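Local coordinates for RimK domain protein ATP-grasp (Sphaerobacter thermophilus, PDB 5I47) that probably acts as an ATP-dependent ligase of the ATP-grasp superfamily, perhaps adding glutamate to a protein or peptide as RimK does, at residues E108-F113 and F119-E124; G192-T197 and F257-G262. All coordinates share one frame; numbering follows the deposited sequence.

Contact 1. Residues E108-F113 and F119-E124; sequences ETRVCF and FAAIAE
Arg110 reaches Glu124 because its chain leaves with CG beside the backbone N and then bends at chi2 (-59°), while Glu124, its CG anti to N, extends straight off the helix. The two side chains cross at about a right angle, and their guanidinium and carboxylate planes stand 86° apart, so the pair is far from coplanar. In the stronger bond, Arg110 NH2 points to Glu124 OE2 (3.1 Å, N-H...O 151°), meeting that oxygen from well above the carboxylate plane. The bond from Arg110 NE to Glu124 OE1 is weak, also at 3.1 Å. On its end-on side the guanidinium grips Glu108: both NH1 and NH2 donate to OE2, the nearer being NH2 at 2.7 Å, and OE2 receives NH2 through its anti lone pair.

Beneath the charges, Ala121 CB sits 3.5 Å from Arg110 CB and equally far from Cys112 SG. The small methyl is consistent with the close approach of 119-124 to strand 109-112; the axes of these segments run nearly antiparallel, 8.9 Å apart at their closest. Val169 of the adjacent strand 167-171 also touches Ala121 and Cys112. Strand 109-112 is an edge of its sheet within the chain, but Val111 and Cys112 pair with a strand of the second subunit, so the sheet continues across the dimer.

The two acidic groups come within 5.5 Å of each other (Glu108 OE2 to Glu124 OE2). Arg110 bonds to both, which would offset their mutual repulsion and ties the residue just before the strand, and the strand itself, to the last turn of helix 115-125.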
# COMPACT_ATOMS: atom_id res chain seq x y z
N GLU B 108 3.31 -18.57 12.52
CA GLU B 108 2.04 -18.14 13.09
C GLU B 108 2.01 -16.62 13.18
O GLU B 108 2.93 -16.00 13.70
CB GLU B 108 1.84 -18.77 14.47
CG GLU B 108 0.43 -18.66 15.01
CD GLU B 108 -0.56 -19.50 14.24
OE1 GLU B 108 -0.14 -20.47 13.58
OE2 GLU B 108 -1.77 -19.19 14.28
N THR B 109 0.94 -16.02 12.64
CA THR B 109 0.88 -14.58 12.50
C THR B 109 -0.50 -14.08 12.89
O THR B 109 -1.50 -14.76 12.69
CB THR B 109 1.21 -14.15 11.06
OG1 THR B 109 2.48 -14.68 10.69
CG2 THR B 109 1.25 -12.63 10.93
N ARG B 110 -0.53 -12.88 13.48
CA ARG B 110 -1.77 -12.16 13.74
C ARG B 110 -1.66 -10.75 13.18
O ARG B 110 -0.61 -10.11 13.29
CB ARG B 110 -2.08 -12.09 15.24
CG ARG B 110 -2.39 -13.43 15.88
CD ARG B 110 -3.59 -14.09 15.22
NE ARG B 110 -3.81 -15.44 15.73
CZ ARG B 110 -3.12 -16.51 15.34
NH1 ARG B 110 -2.16 -16.39 14.43
NH2 ARG B 110 -3.38 -17.70 15.87
N VAL B 111 -2.75 -10.27 12.59
CA VAL B 111 -2.84 -8.91 12.08
C VAL B 111 -3.52 -8.08 13.16
O VAL B 111 -4.70 -8.28 13.46
CB VAL B 111 -3.60 -8.85 10.75
CG1 VAL B 111 -3.36 -7.51 10.07
CG2 VAL B 111 -3.20 -10.01 9.85
N CYS B 112 -2.77 -7.15 13.75
CA CYS B 112 -3.23 -6.37 14.89
C CYS B 112 -3.32 -4.90 14.52
O CYS B 112 -2.34 -4.31 14.07
CB CYS B 112 -2.28 -6.56 16.08
SG CYS B 112 -2.06 -8.29 16.51
N PHE B 113 -4.50 -4.32 14.73
CA PHE B 113 -4.78 -2.95 14.32
C PHE B 113 -4.73 -1.97 15.49
O PHE B 113 -5.15 -0.82 15.33
CB PHE B 113 -6.13 -2.90 13.60
CG PHE B 113 -6.14 -3.66 12.29
CD1 PHE B 113 -6.39 -5.02 12.27
CD2 PHE B 113 -5.86 -3.02 11.10
CE1 PHE B 113 -6.38 -5.73 11.08
CE2 PHE B 113 -5.85 -3.72 9.90
CZ PHE B 113 -6.11 -5.08 9.89
N PHE B 119 -0.98 -6.90 22.19
CA PHE B 119 -0.78 -7.70 23.40
C PHE B 119 -1.71 -8.90 23.44
O PHE B 119 -1.37 -9.93 24.03
CB PHE B 119 -0.95 -6.82 24.64
CG PHE B 119 0.12 -5.77 24.79
CD1 PHE B 119 1.44 -6.12 24.99
CD2 PHE B 119 -0.21 -4.42 24.73
CE1 PHE B 119 2.43 -5.16 25.12
CE2 PHE B 119 0.77 -3.45 24.86
CZ PHE B 119 2.09 -3.82 25.06
N ALA B 120 -2.89 -8.80 22.81
CA ALA B 120 -3.77 -9.95 22.72
C ALA B 120 -3.14 -11.06 21.89
O ALA B 120 -3.22 -12.24 22.25
CB ALA B 120 -5.12 -9.54 22.13
N ALA B 121 -2.50 -10.70 20.77
CA ALA B 121 -1.83 -11.70 19.95
C ALA B 121 -0.58 -12.24 20.63
O ALA B 121 -0.25 -13.42 20.47
CB ALA B 121 -1.47 -11.10 18.59
N ILE B 122 0.13 -11.39 21.38
CA ILE B 122 1.33 -11.83 22.09
C ILE B 122 0.98 -12.86 23.16
O ILE B 122 1.72 -13.82 23.39
CB ILE B 122 2.07 -10.62 22.68
CG1 ILE B 122 2.79 -9.85 21.58
CG2 ILE B 122 3.03 -11.05 23.76
CD1 ILE B 122 3.51 -8.61 22.07
N ALA B 123 -0.17 -12.68 23.82
CA ALA B 123 -0.62 -13.66 24.80
C ALA B 123 -0.95 -14.99 24.14
O ALA B 123 -0.62 -16.05 24.68
CB ALA B 123 -1.83 -13.12 25.56
N GLU B 124 -1.58 -14.95 22.97
CA GLU B 124 -1.99 -16.18 22.30
C GLU B 124 -0.79 -16.90 21.68
O GLU B 124 -0.65 -18.12 21.83
CB GLU B 124 -3.03 -15.87 21.22
CG GLU B 124 -3.38 -17.06 20.36
CD GLU B 124 -4.20 -16.68 19.16
OE1 GLU B 124 -4.23 -15.48 18.81
OE2 GLU B 124 -4.83 -17.58 18.56

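Contact 2. Residues G192-T197 and F257-G262; sequences GIEQRT and FRSLSG
Glu194 and Leu260 meet at a slant, the glutamate reaching out fully extended from strand 190-196 and the leucine descending from helix 258-262. Glu194 OE2 ends against the aliphatic root of Leu260, 3.3 Å from its CB and 3.7 Å from its CD1. Leu260 places CG anti to its backbone N (chi1 -164°), which carries the other methyl, CD2, over the strand backbone at Gly192, 4.0 Å from Gly192 N. No side chain intervenes there, and a CB on Gly192 would lie only 2.8 Å from Leu260 CD1. Leu260 N is 3.4 Å from Glu194 OE2, at too poor an angle for a hydrogen bond. Ser259 OG lies 3.7 Å from Glu194 OE2 but hydrogen-bonds to Tyr209 O.

Leu260 also packs on Val184 and on Val267 of helix 267-275, seating its short helix on the larger antiparallel ATP-grasp sheet. Replacing Leu260 by an alanine removes the CD1 contact with Glu194 and would probably open a gap over Gly192 and beside Val184.

Across the two segments the contact is therefore van der Waals packing; the charge of Glu194 is met by a salt bridge from its OE1 to Arg182 of strand 180-187.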
# COMPACT_ATOMS: atom_id res chain seq x y z
N GLY B 192 20.74 -20.55 -6.47
CA GLY B 192 21.57 -21.09 -5.42
C GLY B 192 20.87 -20.99 -4.08
O GLY B 192 19.88 -20.27 -3.92
N ILE B 193 21.42 -21.72 -3.13
CA ILE B 193 20.96 -21.73 -1.75
C ILE B 193 22.11 -21.26 -0.87
O ILE B 193 23.26 -21.65 -1.08
CB ILE B 193 20.48 -23.13 -1.32
CG1 ILE B 193 19.39 -23.62 -2.29
CG2 ILE B 193 19.96 -23.12 0.10
CD1 ILE B 193 18.85 -24.99 -1.97
N GLU B 194 21.80 -20.39 0.09
CA GLU B 194 22.82 -19.80 0.95
C GLU B 194 22.36 -19.86 2.40
O GLU B 194 21.20 -20.14 2.71
CB GLU B 194 23.12 -18.36 0.53
CG GLU B 194 23.80 -18.25 -0.83
CD GLU B 194 23.99 -16.82 -1.28
OE1 GLU B 194 23.18 -15.96 -0.88
OE2 GLU B 194 24.95 -16.56 -2.04
N GLN B 195 23.31 -19.60 3.31
CA GLN B 195 23.04 -19.56 4.74
C GLN B 195 23.81 -18.41 5.36
O GLN B 195 24.96 -18.15 5.01
CB GLN B 195 23.41 -20.89 5.42
CG GLN B 195 24.84 -21.33 5.20
CD GLN B 195 25.10 -22.74 5.69
OE1 GLN B 195 24.38 -23.68 5.34
NE2 GLN B 195 26.13 -22.90 6.52
N ARG B 196 23.15 -17.70 6.29
CA ARG B 196 23.76 -16.53 6.89
C ARG B 196 24.89 -16.92 7.84
O ARG B 196 24.87 -17.98 8.46
CB ARG B 196 22.70 -15.72 7.64
N THR B 197 25.88 -16.04 7.94
CA THR B 197 27.01 -16.22 8.85
C THR B 197 26.82 -15.22 10.00
O THR B 197 27.24 -14.07 9.92
CB THR B 197 28.35 -16.00 8.14
OG1 THR B 197 28.56 -14.60 7.93
CG2 THR B 197 28.35 -16.72 6.79
N PHE B 257 23.66 -10.19 -4.71
CA PHE B 257 24.10 -11.48 -5.23
C PHE B 257 25.62 -11.50 -5.41
O PHE B 257 26.15 -12.18 -6.29
CB PHE B 257 23.38 -11.84 -6.53
CG PHE B 257 23.50 -10.82 -7.63
CD1 PHE B 257 24.51 -10.90 -8.56
CD2 PHE B 257 22.56 -9.81 -7.75
CE1 PHE B 257 24.61 -9.98 -9.59
CE2 PHE B 257 22.65 -8.88 -8.77
CZ PHE B 257 23.68 -8.97 -9.69
N ARG B 258 26.32 -10.75 -4.56
CA ARG B 258 27.78 -10.69 -4.59
C ARG B 258 28.39 -12.05 -4.26
O ARG B 258 29.20 -12.58 -5.02
CB ARG B 258 28.26 -9.63 -3.60
CG ARG B 258 29.46 -8.82 -4.04
CD ARG B 258 29.88 -7.86 -2.94
NE ARG B 258 28.76 -7.05 -2.47
CZ ARG B 258 28.67 -5.73 -2.66
NH1 ARG B 258 29.63 -5.07 -3.29
NH2 ARG B 258 27.61 -5.07 -2.20
N SER B 259 27.99 -12.61 -3.11
CA SER B 259 28.58 -13.87 -2.65
C SER B 259 28.33 -15.00 -3.64
O SER B 259 29.23 -15.81 -3.91
CB SER B 259 28.02 -14.23 -1.28
OG SER B 259 28.35 -15.56 -0.92
N LEU B 260 27.12 -15.08 -4.19
CA LEU B 260 26.80 -16.18 -5.09
C LEU B 260 27.55 -16.06 -6.41
O LEU B 260 28.00 -17.07 -6.96
CB LEU B 260 25.29 -16.24 -5.33
CG LEU B 260 24.77 -17.55 -5.94
CD1 LEU B 260 25.13 -18.72 -5.04
CD2 LEU B 260 23.27 -17.49 -6.18
N SER B 261 27.71 -14.84 -6.92
CA SER B 261 28.55 -14.62 -8.10
C SER B 261 30.00 -15.00 -7.84
O SER B 261 30.72 -15.35 -8.79
CB SER B 261 28.47 -13.17 -8.56
OG SER B 261 27.34 -12.95 -9.38
N GLY B 262 30.44 -14.93 -6.59
CA GLY B 262 31.81 -15.30 -6.28
C GLY B 262 32.10 -16.77 -6.53
O GLY B 262 33.21 -17.13 -6.95

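Contacts 1 and 2 belong to the same RimK-like ATP-grasp domain but to different antiparallel sheets: contact 1 lies on the strand outermost, within this chain, in the smaller one, contact 2 on strand 190-196 of the larger. Their centres are 34 Å apart and their nearest atoms about 20 Å. In ATP-grasp enzymes two alpha+beta subdomains hold ATP between them; that the contacts lie on separate sheets is consistent with this, but neither includes a nucleotide. Contact 1 adjoins the second subunit, whereas contact 2 meets no other chain of the assembly. A glycerol about 4 Å from the Arg110 side chain, probably from crystallisation, may mark a pocket but does not by itself identify a substrate site.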